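Local coordinates for formiminotetrahydrofolate cyclodeaminase (Thermotoga maritima, PDB 1O5H), which probably catalyses the cyclising deamination of 5-formiminotetrahydrofolate, giving 5,10-methenyltetrahydrofolate and releasing ammonia, at residues V54-R59 / R73-M78; K62-V67 / F141-L146; A47-E52 / E80-L85. All coordinates share one frame; numbering follows the deposited sequence.

Contact 1 of 3, residues V54-R59 / R73-M78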
loop_
_atom_site.group_PDB
_atom_site.type_symbol
_atom_site.label_atom_id
_atom_site.label_comp_id
_atom_site.label_asym_id
_atom_site.label_seq_id
_atom_site.Cartn_x
_atom_site.Cartn_y
_atom_site.Cartn_z
ATOM N N VAL A 54 -14.950 -6.877 3.249
ATOM C CA VAL A 54 -16.201 -6.221 2.941
ATOM C C VAL A 54 -17.199 -7.205 2.328
ATOM O O VAL A 54 -18.392 -7.191 2.679
ATOM C CB VAL A 54 -16.000 -4.998 2.029
ATOM C CG1 VAL A 54 -17.334 -4.405 1.651
ATOM C CG2 VAL A 54 -15.114 -3.929 2.726
ATOM N N ALA A 55 -16.735 -8.082 1.443
ATOM C CA ALA A 55 -17.656 -9.046 0.832
ATOM C C ALA A 55 -18.207 -10.030 1.861
ATOM O O ALA A 55 -19.395 -10.355 1.848
ATOM C CB ALA A 55 -16.995 -9.780 -0.280
ATOM N N ASN A 56 -17.345 -10.501 2.756
ATOM C CA ASN A 56 -17.786 -11.366 3.841
ATOM C C ASN A 56 -18.808 -10.707 4.717
ATOM O O ASN A 56 -19.816 -11.320 5.044
ATOM C CB ASN A 56 -16.619 -11.781 4.714
ATOM C CG ASN A 56 -15.976 -13.055 4.247
ATOM O OD1 ASN A 56 -16.654 -13.974 3.749
ATOM N ND2 ASN A 56 -14.652 -13.134 4.402
ATOM N N PHE A 57 -18.551 -9.461 5.102
ATOM C CA PHE A 57 -19.482 -8.763 5.936
ATOM C C PHE A 57 -20.753 -8.351 5.189
ATOM O O PHE A 57 -21.607 -7.686 5.759
ATOM C CB PHE A 57 -18.815 -7.557 6.552
ATOM C CG PHE A 57 -18.097 -7.846 7.828
ATOM C CD1 PHE A 57 -18.802 -8.061 9.000
ATOM C CD2 PHE A 57 -16.705 -7.847 7.873
ATOM C CE1 PHE A 57 -18.138 -8.303 10.194
ATOM C CE2 PHE A 57 -16.028 -8.084 9.070
ATOM C CZ PHE A 57 -16.748 -8.309 10.229
ATOM N N THR A 58 -20.888 -8.743 3.924
ATOM C CA THR A 58 -22.080 -8.403 3.150
ATOM C C THR A 58 -22.950 -9.622 2.923
ATOM O O THR A 58 -24.186 -9.520 2.812
ATOM C CB THR A 58 -21.699 -7.766 1.813
ATOM O OG1 THR A 58 -20.905 -6.593 2.048
ATOM C CG2 THR A 58 -22.925 -7.222 1.108
ATOM N N ARG A 59 -22.324 -10.789 2.839
ATOM C CA ARG A 59 -23.117 -12.009 2.792
ATOM C C ARG A 59 -23.607 -12.323 4.195
ATOM O O ARG A 59 -23.099 -11.767 5.177
ATOM C CB ARG A 59 -22.337 -13.173 2.194
ATOM C CG ARG A 59 -21.047 -13.486 2.881
ATOM C CD ARG A 59 -20.151 -14.357 2.044
ATOM N NE ARG A 59 -19.506 -15.365 2.867
ATOM C CZ ARG A 59 -20.115 -16.458 3.308
ATOM N NH1 ARG A 59 -21.389 -16.700 3.014
ATOM N NH2 ARG A 59 -19.450 -17.322 4.052
ATOM N N ARG A 73 -19.018 -14.937 -4.651
ATOM C CA ARG A 73 -18.219 -14.930 -5.860
ATOM C C ARG A 73 -16.952 -14.090 -5.670
ATOM O O ARG A 73 -15.872 -14.471 -6.140
ATOM C CB ARG A 73 -19.061 -14.401 -7.028
ATOM C CG ARG A 73 -18.505 -14.717 -8.419
ATOM C CD ARG A 73 -19.015 -13.793 -9.539
ATOM N NE ARG A 73 -18.713 -12.386 -9.254
ATOM C CZ ARG A 73 -17.528 -11.802 -9.466
ATOM N NH1 ARG A 73 -16.515 -12.496 -9.990
ATOM N NH2 ARG A 73 -17.355 -10.517 -9.156
ATOM N N ILE A 74 -17.087 -12.961 -4.978
ATOM C CA ILE A 74 -15.972 -12.058 -4.753
ATOM C C ILE A 74 -15.010 -12.657 -3.743
ATOM O O ILE A 74 -13.799 -12.703 -3.973
ATOM C CB ILE A 74 -16.470 -10.678 -4.270
ATOM C CG1 ILE A 74 -17.242 -9.985 -5.384
ATOM C CG2 ILE A 74 -15.296 -9.803 -3.851
ATOM C CD1 ILE A 74 -17.995 -8.783 -4.942
ATOM N N VAL A 75 -15.551 -13.104 -2.619
ATOM C CA VAL A 75 -14.742 -13.803 -1.639
ATOM C C VAL A 75 -13.806 -14.814 -2.322
ATOM O O VAL A 75 -12.590 -14.793 -2.119
ATOM C CB VAL A 75 -15.622 -14.497 -0.621
ATOM C CG1 VAL A 75 -14.801 -15.439 0.246
ATOM C CG2 VAL A 75 -16.310 -13.451 0.222
ATOM N N GLU A 76 -14.379 -15.666 -3.158
ATOM C CA GLU A 76 -13.618 -16.682 -3.881
ATOM C C GLU A 76 -12.565 -16.058 -4.795
ATOM O O GLU A 76 -11.433 -16.535 -4.833
ATOM C CB GLU A 76 -14.569 -17.632 -4.641
ATOM C CG GLU A 76 -13.963 -18.371 -5.832
ATOM C CD GLU A 76 -13.169 -19.606 -5.452
ATOM O OE1 GLU A 76 -13.725 -20.729 -5.581
ATOM O OE2 GLU A 76 -11.994 -19.454 -5.036
ATOM N N ALA A 77 -12.929 -14.991 -5.505
ATOM C CA ALA A 77 -11.979 -14.293 -6.385
ATOM C C ALA A 77 -10.831 -13.617 -5.623
ATOM O O ALA A 77 -9.679 -13.617 -6.070
ATOM C CB ALA A 77 -12.694 -13.282 -7.274
HETATM N N MSE A 78 -11.152 -13.042 -4.472
HETATM C CA MSE A 78 -10.145 -12.377 -3.670
HETATM C C MSE A 78 -9.226 -13.394 -3.019
HETATM O O MSE A 78 -8.071 -13.111 -2.708
HETATM C CB MSE A 78 -10.797 -11.477 -2.628
HETATM C CG MSE A 78 -11.559 -10.306 -3.232
HETATM SE SE MSE A 78 -10.509 -9.251 -4.532
HETATM C CE MSE A 78 -10.667 -10.299 -6.189
#
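Ala55 and Val75 meet at the centre of this contact, their CA atoms 6.1 Å apart. The methyl CB of Ala55 points at helix 68-100 and rests against two branched side chains: Val75 CG2 lies 3.8 Å from Ala55 CB, and Ile74 CG2 lies 4.0 Å from the same methyl. Val75 meets residues 54-59 through one branch, CG2, while CG1 lies against Glu52. Its CG1 is anti to the backbone N (chi1 169°), which puts CG2 beside that N and directs it at Ala55. Val75 CG2 also lies 3.6 Å from Asn56 OD1, the two side chains crossing at about a right angle. Arg59 brings the aliphatic part of its chain to the same methyl, Arg59 CD standing 4.3 Å from Val75 CG2.

The polar groups around this apolar patch are held from within residues 54-59 and from outside. Arg59 NE donates to Asn56 OD1 over 3.3 Å, with the oxygen at the edge of the guanidinium and the donor in the amide's carbonyl plane. Asn56 ND2 bonds Ala28 O of the second subunit, so both ends of the amide are engaged, which probably fixes its rotation; Arg59 NH1 makes a salt bridge to Glu72. Behind them, Thr58 OG1 donates to Val54 O at 2.7 Å and also accepts from Asn143 N, and Ala55 O accepts from the backbone N of both Thr58 and Arg59 as the helix ends. The whole is the closed end of a helical hairpin, where the last turn of helix 36-56 packs on an early part of helix 68-100 beside the subunit interface.

Contact 2 of 3, residues K62-V67 / F141-L146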
loop_
_atom_site.group_PDB
_atom_site.type_symbol
_atom_site.label_atom_id
_atom_site.label_comp_id
_atom_site.label_asym_id
_atom_site.label_seq_id
_atom_site.Cartn_x
_atom_site.Cartn_y
_atom_site.Cartn_z
ATOM N N LYS A 62 -29.028 -9.307 6.387
ATOM C CA LYS A 62 -30.383 -8.975 5.957
ATOM C C LYS A 62 -30.327 -7.656 5.197
ATOM O O LYS A 62 -29.632 -6.721 5.610
ATOM C CB LYS A 62 -31.365 -8.925 7.140
ATOM N N GLY A 63 -31.023 -7.615 4.061
ATOM C CA GLY A 63 -31.040 -6.444 3.191
ATOM C C GLY A 63 -30.082 -6.575 2.019
ATOM O O GLY A 63 -30.210 -5.850 1.026
ATOM N N TYR A 64 -29.122 -7.498 2.132
ATOM C CA TYR A 64 -28.100 -7.729 1.092
ATOM C C TYR A 64 -28.166 -9.160 0.527
ATOM O O TYR A 64 -27.232 -9.617 -0.161
ATOM C CB TYR A 64 -26.689 -7.459 1.648
ATOM C CG TYR A 64 -26.476 -6.059 2.186
ATOM C CD1 TYR A 64 -26.123 -5.007 1.338
ATOM C CD2 TYR A 64 -26.629 -5.787 3.547
ATOM C CE1 TYR A 64 -25.935 -3.712 1.838
ATOM C CE2 TYR A 64 -26.449 -4.502 4.053
ATOM C CZ TYR A 64 -26.107 -3.474 3.199
ATOM O OH TYR A 64 -25.932 -2.217 3.717
ATOM N N GLU A 65 -29.267 -9.866 0.821
ATOM C CA GLU A 65 -29.427 -11.263 0.399
ATOM C C GLU A 65 -29.551 -11.460 -1.112
ATOM O O GLU A 65 -29.164 -12.506 -1.620
ATOM C CB GLU A 65 -30.555 -11.982 1.143
ATOM C CG GLU A 65 -31.881 -11.252 1.160
ATOM C CD GLU A 65 -31.916 -10.178 2.223
ATOM O OE1 GLU A 65 -31.912 -10.522 3.431
ATOM O OE2 GLU A 65 -31.933 -8.986 1.847
ATOM N N ASP A 66 -30.048 -10.461 -1.835
ATOM C CA ASP A 66 -30.132 -10.570 -3.294
ATOM C C ASP A 66 -28.848 -10.187 -4.032
ATOM O O ASP A 66 -28.841 -10.092 -5.264
ATOM C CB ASP A 66 -31.325 -9.783 -3.836
ATOM C CG ASP A 66 -31.293 -8.326 -3.429
ATOM O OD1 ASP A 66 -30.331 -7.611 -3.819
ATOM O OD2 ASP A 66 -32.204 -7.822 -2.721
ATOM N N VAL A 67 -27.777 -9.941 -3.278
ATOM C CA VAL A 67 -26.435 -9.768 -3.857
ATOM C C VAL A 67 -25.463 -10.787 -3.259
ATOM O O VAL A 67 -24.259 -10.716 -3.481
ATOM C CB VAL A 67 -25.868 -8.311 -3.716
ATOM C CG1 VAL A 67 -26.698 -7.306 -4.519
ATOM C CG2 VAL A 67 -25.754 -7.891 -2.257
ATOM N N PHE A 141 -22.832 -2.190 -4.059
ATOM C CA PHE A 141 -23.728 -3.225 -3.540
ATOM C C PHE A 141 -23.267 -3.824 -2.230
ATOM O O PHE A 141 -23.974 -4.597 -1.632
ATOM C CB PHE A 141 -23.865 -4.349 -4.555
ATOM C CG PHE A 141 -24.375 -3.897 -5.884
ATOM C CD1 PHE A 141 -25.689 -3.425 -6.023
ATOM C CD2 PHE A 141 -23.550 -3.947 -7.010
ATOM C CE1 PHE A 141 -26.176 -3.007 -7.266
ATOM C CE2 PHE A 141 -24.017 -3.534 -8.269
ATOM C CZ PHE A 141 -25.334 -3.063 -8.403
ATOM N N GLY A 142 -22.078 -3.471 -1.776
ATOM C CA GLY A 142 -21.547 -4.035 -0.543
ATOM C C GLY A 142 -22.105 -3.350 0.676
ATOM O O GLY A 142 -22.843 -2.362 0.573
ATOM N N ASN A 143 -21.740 -3.891 1.831
ATOM C CA ASN A 143 -22.204 -3.429 3.131
ATOM C C ASN A 143 -21.815 -1.980 3.454
ATOM O O ASN A 143 -20.632 -1.669 3.642
ATOM C CB ASN A 143 -21.645 -4.385 4.181
ATOM C CG ASN A 143 -22.011 -4.000 5.588
ATOM O OD1 ASN A 143 -22.225 -2.818 5.911
ATOM N ND2 ASN A 143 -22.057 -5.003 6.461
ATOM N N LYS A 144 -22.822 -1.109 3.554
ATOM C CA LYS A 144 -22.594 0.339 3.725
ATOM C C LYS A 144 -21.663 0.750 4.895
ATOM O O LYS A 144 -20.957 1.759 4.809
ATOM C CB LYS A 144 -23.925 1.095 3.793
ATOM C CG LYS A 144 -24.820 0.959 2.535
ATOM C CD LYS A 144 -25.797 2.153 2.418
ATOM C CE LYS A 144 -27.140 1.782 1.757
ATOM N NZ LYS A 144 -27.002 1.477 0.304
ATOM N N ASN A 145 -21.637 -0.041 5.966
ATOM C CA ASN A 145 -20.811 0.296 7.122
ATOM C C ASN A 145 -19.366 -0.129 6.975
ATOM O O ASN A 145 -18.606 -0.089 7.939
ATOM C CB ASN A 145 -21.341 -0.322 8.427
ATOM C CG ASN A 145 -22.851 -0.323 8.524
ATOM O OD1 ASN A 145 -23.440 -1.388 8.631
ATOM N ND2 ASN A 145 -23.485 0.860 8.495
ATOM N N LEU A 146 -18.973 -0.564 5.795
ATOM C CA LEU A 146 -17.585 -0.921 5.605
ATOM C C LEU A 146 -17.057 -0.171 4.417
ATOM O O LEU A 146 -16.007 -0.514 3.859
ATOM C CB LEU A 146 -17.435 -2.414 5.429
ATOM C CG LEU A 146 -17.405 -3.207 6.730
ATOM C CD1 LEU A 146 -18.773 -3.644 7.131
ATOM C CD2 LEU A 146 -16.530 -4.441 6.533
#
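Two loops between helices meet here, Tyr64 of the loop joining helices 36-56 and 68-100 lying along the backbone from Phe141, the last residue of helix 107-141, through Gly142 and Asn143 to Lys144, toward helix 147-172. With CG anti to the carbonyl carbon (chi1 -58°), the Tyr64 ring is sent toward this backbone: Tyr64 CD1 is 3.7 Å from Phe141 O, and Tyr64 CE1 is 3.6 Å from Gly142 O. Further out, Tyr64 CZ comes within 3.9 Å of Asn143 CA. Tyr64 OH accepts a weak but nearly straight bond from Lys144 N (3.3 Å, 172°), while Lys144 CG packs on the same oxygen. The backbone it meets is shaped by an Asx turn: Asn143 OD1 accepts from the backbone N of Asn145 at 2.8 Å, and Asn143 ND2 is hydrogen-bonded to Phe57 O. A leucine in place of Tyr64 would probably leave Lys144 N without this acceptor and open a gap beside Gly142 O and Asn143 CA. Val67, the N-cap residue of helix 68-100, adds a second foothold with both methyls. Val67 CG2 lies 3.8 Å from Phe141 O, and Val67 CG1 meets Phe141 CB at 4.1 Å, the two side chains crossing roughly at right angles.

Contact 3 of 3, residues A47-E52 / E80-L85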
loop_
_atom_site.group_PDB
_atom_site.type_symbol
_atom_site.label_atom_id
_atom_site.label_comp_id
_atom_site.label_asym_id
_atom_site.label_seq_id
_atom_site.Cartn_x
_atom_site.Cartn_y
_atom_site.Cartn_z
ATOM N N ALA A 47 -4.715 -5.514 -0.092
ATOM C CA ALA A 47 -5.876 -4.781 -0.594
ATOM C C ALA A 47 -7.007 -5.732 -0.944
ATOM O O ALA A 47 -8.172 -5.452 -0.638
ATOM C CB ALA A 47 -5.526 -3.945 -1.777
ATOM N N CYS A 48 -6.662 -6.861 -1.565
ATOM C CA CYS A 48 -7.643 -7.891 -1.890
ATOM C C CYS A 48 -8.291 -8.420 -0.618
ATOM O O CYS A 48 -9.507 -8.672 -0.575
ATOM C CB CYS A 48 -7.017 -9.029 -2.697
ATOM S SG CYS A 48 -6.495 -8.548 -4.376
ATOM N N ALA A 49 -7.502 -8.559 0.436
ATOM C CA ALA A 49 -8.065 -8.977 1.707
ATOM C C ALA A 49 -9.115 -8.008 2.239
ATOM O O ALA A 49 -10.139 -8.443 2.749
ATOM C CB ALA A 49 -6.986 -9.211 2.734
ATOM N N LEU A 50 -8.899 -6.703 2.118
ATOM C CA LEU A 50 -9.960 -5.790 2.539
ATOM C C LEU A 50 -11.213 -6.026 1.696
ATOM O O LEU A 50 -12.320 -6.113 2.228
ATOM C CB LEU A 50 -9.517 -4.344 2.468
ATOM C CG LEU A 50 -8.377 -3.985 3.419
ATOM C CD1 LEU A 50 -7.658 -2.770 2.881
ATOM C CD2 LEU A 50 -8.860 -3.732 4.840
ATOM N N ALA A 51 -11.049 -6.173 0.384
ATOM C CA ALA A 51 -12.212 -6.377 -0.457
ATOM C C ALA A 51 -12.915 -7.645 -0.024
ATOM O O ALA A 51 -14.146 -7.695 0.033
ATOM C CB ALA A 51 -11.823 -6.470 -1.879
ATOM N N GLU A 52 -12.140 -8.674 0.288
ATOM C CA GLU A 52 -12.719 -9.889 0.798
ATOM C C GLU A 52 -13.476 -9.645 2.114
ATOM O O GLU A 52 -14.583 -10.172 2.304
ATOM C CB GLU A 52 -11.645 -10.944 0.986
ATOM C CG GLU A 52 -12.218 -12.329 1.184
ATOM C CD GLU A 52 -11.167 -13.413 1.237
ATOM O OE1 GLU A 52 -10.067 -13.223 0.692
ATOM O OE2 GLU A 52 -11.455 -14.469 1.824
ATOM N N GLU A 80 -8.356 -16.163 -4.589
ATOM C CA GLU A 80 -7.523 -16.631 -5.690
ATOM C C GLU A 80 -6.549 -15.528 -6.096
ATOM O O GLU A 80 -5.423 -15.815 -6.517
ATOM C CB GLU A 80 -8.378 -17.102 -6.875
ATOM N N ALA A 81 -6.964 -14.269 -5.948
ATOM C CA ALA A 81 -6.087 -13.153 -6.307
ATOM C C ALA A 81 -4.883 -13.055 -5.370
ATOM O O ALA A 81 -3.771 -12.778 -5.799
ATOM C CB ALA A 81 -6.835 -11.876 -6.326
ATOM N N ARG A 82 -5.095 -13.287 -4.085
ATOM C CA ARG A 82 -3.977 -13.322 -3.177
ATOM C C ARG A 82 -2.976 -14.389 -3.607
ATOM O O ARG A 82 -1.782 -14.090 -3.713
ATOM C CB ARG A 82 -4.438 -13.543 -1.755
ATOM C CG ARG A 82 -5.181 -12.371 -1.206
ATOM C CD ARG A 82 -4.872 -12.086 0.246
ATOM N NE ARG A 82 -5.230 -13.170 1.157
ATOM C CZ ARG A 82 -6.471 -13.551 1.384
ATOM N NH1 ARG A 82 -7.475 -12.974 0.727
ATOM N NH2 ARG A 82 -6.713 -14.512 2.256
ATOM N N LEU A 83 -3.443 -15.608 -3.888
ATOM C CA LEU A 83 -2.526 -16.663 -4.332
ATOM C C LEU A 83 -1.733 -16.215 -5.565
ATOM O O LEU A 83 -0.531 -16.464 -5.657
ATOM C CB LEU A 83 -3.235 -18.006 -4.588
ATOM C CG LEU A 83 -3.900 -18.772 -3.424
ATOM C CD1 LEU A 83 -4.589 -20.022 -3.978
ATOM C CD2 LEU A 83 -2.962 -19.142 -2.242
ATOM N N LYS A 84 -2.388 -15.527 -6.494
ATOM C CA LYS A 84 -1.683 -15.061 -7.676
ATOM C C LYS A 84 -0.612 -14.040 -7.306
ATOM O O LYS A 84 0.542 -14.121 -7.786
ATOM C CB LYS A 84 -2.656 -14.501 -8.714
ATOM C CG LYS A 84 -3.355 -15.606 -9.531
ATOM C CD LYS A 84 -4.080 -15.089 -10.785
ATOM C CE LYS A 84 -5.591 -14.952 -10.588
ATOM N NZ LYS A 84 -6.160 -14.049 -11.633
ATOM N N LEU A 85 -0.992 -13.104 -6.429
ATOM C CA LEU A 85 -0.142 -11.986 -6.069
ATOM C C LEU A 85 1.050 -12.465 -5.269
ATOM O O LEU A 85 2.194 -12.046 -5.497
ATOM C CB LEU A 85 -0.932 -10.929 -5.301
ATOM C CG LEU A 85 -1.966 -10.111 -6.092
ATOM C CD1 LEU A 85 -2.855 -9.316 -5.162
ATOM C CD2 LEU A 85 -1.316 -9.179 -7.085
#
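Cys48 and Arg82 form the closest CA pair, 6.7 Å apart, between two helix segments that run almost antiparallel, at 174°, with their axes 9.6 Å apart. They are the buried middle of the hairpin formed by helices 36-56 and 68-100, a part of this all-helical fold that faces the second subunit. Cys48 makes the apolar contacts. Cys48 SG, anti to the carbonyl carbon, rests against two side chains one turn apart, 3.8 Å from Leu85 CD1 and 3.9 Å from Ala81 CB. Cys48 CB also packs on Arg82 CG, at the root of the arginine side chain. From there the Arg82 chain bends at chi2 and chi3 (chi3 -62°), bringing the guanidinium across to helix 36-56 with Ala49 CB over one face. Glu52 reaches back with an extended chain. Its OE2 lies near the carboxylate of Glu79, a closeness of like charges that Arg82, with a long, weak ion pair to Glu79, may partly offset. Arg82 NH2 makes a salt bridge to Asp25 of the second subunit. In the salt bridge to Glu52, Arg82 NH1 donates to Glu52 OE1 at 2.6 Å, nearly along the C-O bond and in the guanidinium plane, the carboxylate turned 31° from it.

How the contacts relate
From the N terminus, helix 36-56 supplies 47-52 to contact 3, and its end with the start of the following loop, 54-59, to contact 1. After the turn, helix 68-100 returns through 73-78 and then 80-85, so contact 1 nests inside the loop that contact 3 closes: two levels of one hairpin. Met78 joins them by packing on Cys48, Ala51 and Glu52. Contact 2 crosses both, since 62-67 lies inside the hairpin connection while 141-146 comes only at the far end of helix 107-141, tying the hairpin's closed end to the turn before helix 147-172. Contacts 1 and 2 touch where Asn143, Tyr64 and Leu146 meet Phe57 and Thr58; contacts 1 and 3 both reach the second subunit.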